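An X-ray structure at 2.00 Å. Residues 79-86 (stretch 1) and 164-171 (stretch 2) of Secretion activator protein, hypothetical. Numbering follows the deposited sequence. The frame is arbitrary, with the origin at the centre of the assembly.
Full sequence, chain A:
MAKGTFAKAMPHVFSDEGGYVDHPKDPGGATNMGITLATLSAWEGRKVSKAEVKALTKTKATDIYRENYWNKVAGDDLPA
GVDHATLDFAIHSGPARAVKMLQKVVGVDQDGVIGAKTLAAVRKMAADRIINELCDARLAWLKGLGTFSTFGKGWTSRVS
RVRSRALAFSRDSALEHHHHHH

Stretch 1 79-86: PAGVDHAT
Stretch 2, residues 164-171: SRALAFSR

Residues 79-86 enter a helix from an extended lead-in. Pro 79 (phi/psi -59/152) and Ala 80 (-56/139) are extended, Gly 81 turns sharply at 87/-53 and occupies the N-cap position, and the helix runs from Val 82 through Thr 86 and beyond, with phi from -57° to -73° and psi from -38° to -47°. Its first turn is held by Asp 83 N to Pro 79 O (3.0 Å), Ala 85 N to Gly 81 O (3.1 Å) and Thr 86 N to Val 82 O (3.0 Å). Residues 164-171 continue a helix that begins earlier in the chain; Ser 164 to Phe 169 keep helical angles, Ser 170 is at -62/-22 and Arg 171 is at -115/16. The two helices run nearly antiparallel, at 158°, and their axes approach to 8.1 Å. The register is marked by Gly 81 and Ser 170, whose CA atoms lie 4.1 Å apart.

Glycine suits this point for two reasons. Its backbone angles would jam a CB against the preceding carbonyl oxygen, and an ideal CB would lie 2.6 Å from Ala 166 O and 2.7 Å from Ser 170 CB, both clashes. Without one, Gly 81 CA packs 3.2 Å from Ala 166 O, an oxygen already accepting the helical hydrogen bond from Ser 170 N (2.9 Å). Beside it, Ala 80 O meets Ser 170 CA at 3.4 Å in a CA-H...O contact, while Ala 80 CB rests 3.7 Å from Phe 169 O.

Asp 83 (chi1 47°, p) folds back over the helix start: its OD1 accepts weak hydrogen bonds from Gly 81 N (2.7 Å) and His 84 N (2.6 Å). Thr 86 (chi1 -55°, m) returns its hydroxyl to its own helix, OG1 donating to Val 82 O at 2.9 Å.

No hydrogen bond crosses the contact; packing carries it. The CA-to-CB bond of His 84 points toward the second helix; with chi1 178° (t) and chi2 70° its ring offers a face to the edge of Phe 169 (chi1 -77°, m; chi2 -29°). The centroids are 5.2 Å apart and the planes meet at 86°, while His 84 CB approaches Phe 169 CD2 to 3.7 Å near the phenyl plane. The imidazole packs against Ala 166, with His 84 CD2 3.8 Å from Ala 166 N and 4.0 Å from Ala 166 CB; the short methyl of Ala 166 suits so close an approach, and Ala 166 CB also lies 4.0 Å from Ala 85 CB. Arg 165 (t, t, m, chi4 109°) brings NH1 to 3.9 Å from His 84 NE2, which remains buried without a hydrogen-bonding partner.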

# COMPACT_ATOMS: atom_id res chain seq x y z
N PRO A 79 9.97 7.36 -7.46
CA PRO A 79 9.84 7.25 -8.91
C PRO A 79 8.49 6.67 -9.29
O PRO A 79 7.88 5.91 -8.53
CB PRO A 79 10.98 6.31 -9.31
CG PRO A 79 11.93 6.33 -8.17
CD PRO A 79 11.10 6.57 -6.94
N ALA A 80 8.01 7.05 -10.48
CA ALA A 80 6.79 6.47 -11.01
C ALA A 80 6.90 4.95 -11.06
O ALA A 80 7.95 4.40 -11.40
CB ALA A 80 6.49 7.03 -12.40
N GLY A 81 5.83 4.28 -10.70
CA GLY A 81 5.83 2.83 -10.58
C GLY A 81 6.28 2.32 -9.23
O GLY A 81 5.59 1.51 -8.60
N VAL A 82 7.45 2.77 -8.77
CA VAL A 82 7.87 2.49 -7.40
C VAL A 82 6.83 3.02 -6.42
O VAL A 82 6.51 2.36 -5.42
CB VAL A 82 9.26 3.10 -7.13
CG1 VAL A 82 9.62 2.95 -5.66
CG2 VAL A 82 10.32 2.45 -8.01
N ASP A 83 6.29 4.21 -6.69
CA ASP A 83 5.27 4.78 -5.82
C ASP A 83 4.07 3.85 -5.69
O ASP A 83 3.61 3.57 -4.58
CB ASP A 83 4.84 6.16 -6.35
CG ASP A 83 4.56 6.18 -7.85
OD1 ASP A 83 4.49 5.11 -8.48
OD2 ASP A 83 4.39 7.29 -8.40
N HIS A 84 3.58 3.31 -6.81
CA HIS A 84 2.39 2.47 -6.77
C HIS A 84 2.66 1.16 -6.04
O HIS A 84 1.83 0.71 -5.24
CB HIS A 84 1.88 2.19 -8.18
CG HIS A 84 0.68 1.29 -8.22
ND1 HIS A 84 -0.56 1.69 -7.78
CD2 HIS A 84 0.54 0.01 -8.65
CE1 HIS A 84 -1.42 0.69 -7.93
NE2 HIS A 84 -0.78 -0.34 -8.45
N ALA A 85 3.80 0.53 -6.32
CA ALA A 85 4.14 -0.72 -5.64
C ALA A 85 4.23 -0.51 -4.14
O ALA A 85 3.80 -1.36 -3.36
CB ALA A 85 5.46 -1.26 -6.18
N THR A 86 4.81 0.61 -3.71
CA THR A 86 4.95 0.89 -2.29
C THR A 86 3.61 1.24 -1.66
O THR A 86 3.32 0.83 -0.53
CB THR A 86 5.97 2.01 -2.09
OG1 THR A 86 7.20 1.64 -2.73
CG2 THR A 86 6.22 2.25 -0.61
N SER A 164 2.34 -5.70 -12.17
CA SER A 164 2.09 -5.36 -13.56
C SER A 164 1.75 -3.89 -13.73
O SER A 164 2.33 -3.19 -14.58
CB SER A 164 0.95 -6.23 -14.11
OG SER A 164 0.70 -5.95 -15.48
N ARG A 165 0.82 -3.38 -12.91
CA ARG A 165 0.44 -1.98 -13.03
C ARG A 165 1.60 -1.06 -12.64
O ARG A 165 1.77 0.01 -13.25
CB ARG A 165 -0.79 -1.67 -12.17
CG ARG A 165 -1.45 -0.33 -12.52
CD ARG A 165 -2.79 -0.14 -11.82
NE ARG A 165 -3.77 -1.15 -12.20
CZ ARG A 165 -4.19 -2.13 -11.40
NH1 ARG A 165 -3.72 -2.23 -10.16
NH2 ARG A 165 -5.10 -2.99 -11.84
N ALA A 166 2.40 -1.45 -11.65
CA ALA A 166 3.52 -0.60 -11.25
C ALA A 166 4.55 -0.48 -12.36
O ALA A 166 4.99 0.63 -12.70
CB ALA A 166 4.17 -1.14 -9.97
N LEU A 167 4.95 -1.61 -12.95
CA LEU A 167 5.88 -1.57 -14.07
C LEU A 167 5.32 -0.75 -15.23
O LEU A 167 6.07 -0.05 -15.92
CB LEU A 167 6.21 -2.99 -14.52
CG LEU A 167 6.93 -3.84 -13.47
CD1 LEU A 167 6.86 -5.31 -13.82
CD2 LEU A 167 8.36 -3.39 -13.31
N ALA A 168 4.01 -0.83 -15.46
CA ALA A 168 3.38 -0.00 -16.48
C ALA A 168 3.52 1.48 -16.14
O ALA A 168 3.98 2.27 -16.97
CB ALA A 168 1.91 -0.39 -16.63
N PHE A 169 3.13 1.87 -14.91
CA PHE A 169 3.28 3.25 -14.48
C PHE A 169 4.72 3.73 -14.64
O PHE A 169 4.96 4.90 -14.98
CB PHE A 169 2.85 3.41 -13.02
CG PHE A 169 1.36 3.44 -12.82
CD1 PHE A 169 0.52 3.93 -13.81
CD2 PHE A 169 0.80 2.99 -11.63
CE1 PHE A 169 -0.86 3.96 -13.62
CE2 PHE A 169 -0.57 3.02 -11.43
CZ PHE A 169 -1.40 3.50 -12.42
N SER A 170 5.69 2.84 -14.40
CA SER A 170 7.10 3.19 -14.50
C SER A 170 7.51 3.64 -15.90
O SER A 170 8.53 4.33 -16.05
CB SER A 170 7.95 2.00 -14.06
OG SER A 170 9.17 1.94 -14.77
N ARG A 171 6.75 3.27 -16.93
CA ARG A 171 7.03 3.70 -18.29
C ARG A 171 5.93 4.59 -18.85
O ARG A 171 5.86 4.80 -20.07
CB ARG A 171 7.27 2.49 -19.19
CG ARG A 171 8.12 1.42 -18.52
CD ARG A 171 8.86 0.55 -19.51
NE ARG A 171 10.05 -0.04 -18.90
CZ ARG A 171 11.29 0.40 -19.10
NH1 ARG A 171 12.31 -0.19 -18.50
NH2 ARG A 171 11.51 1.43 -19.91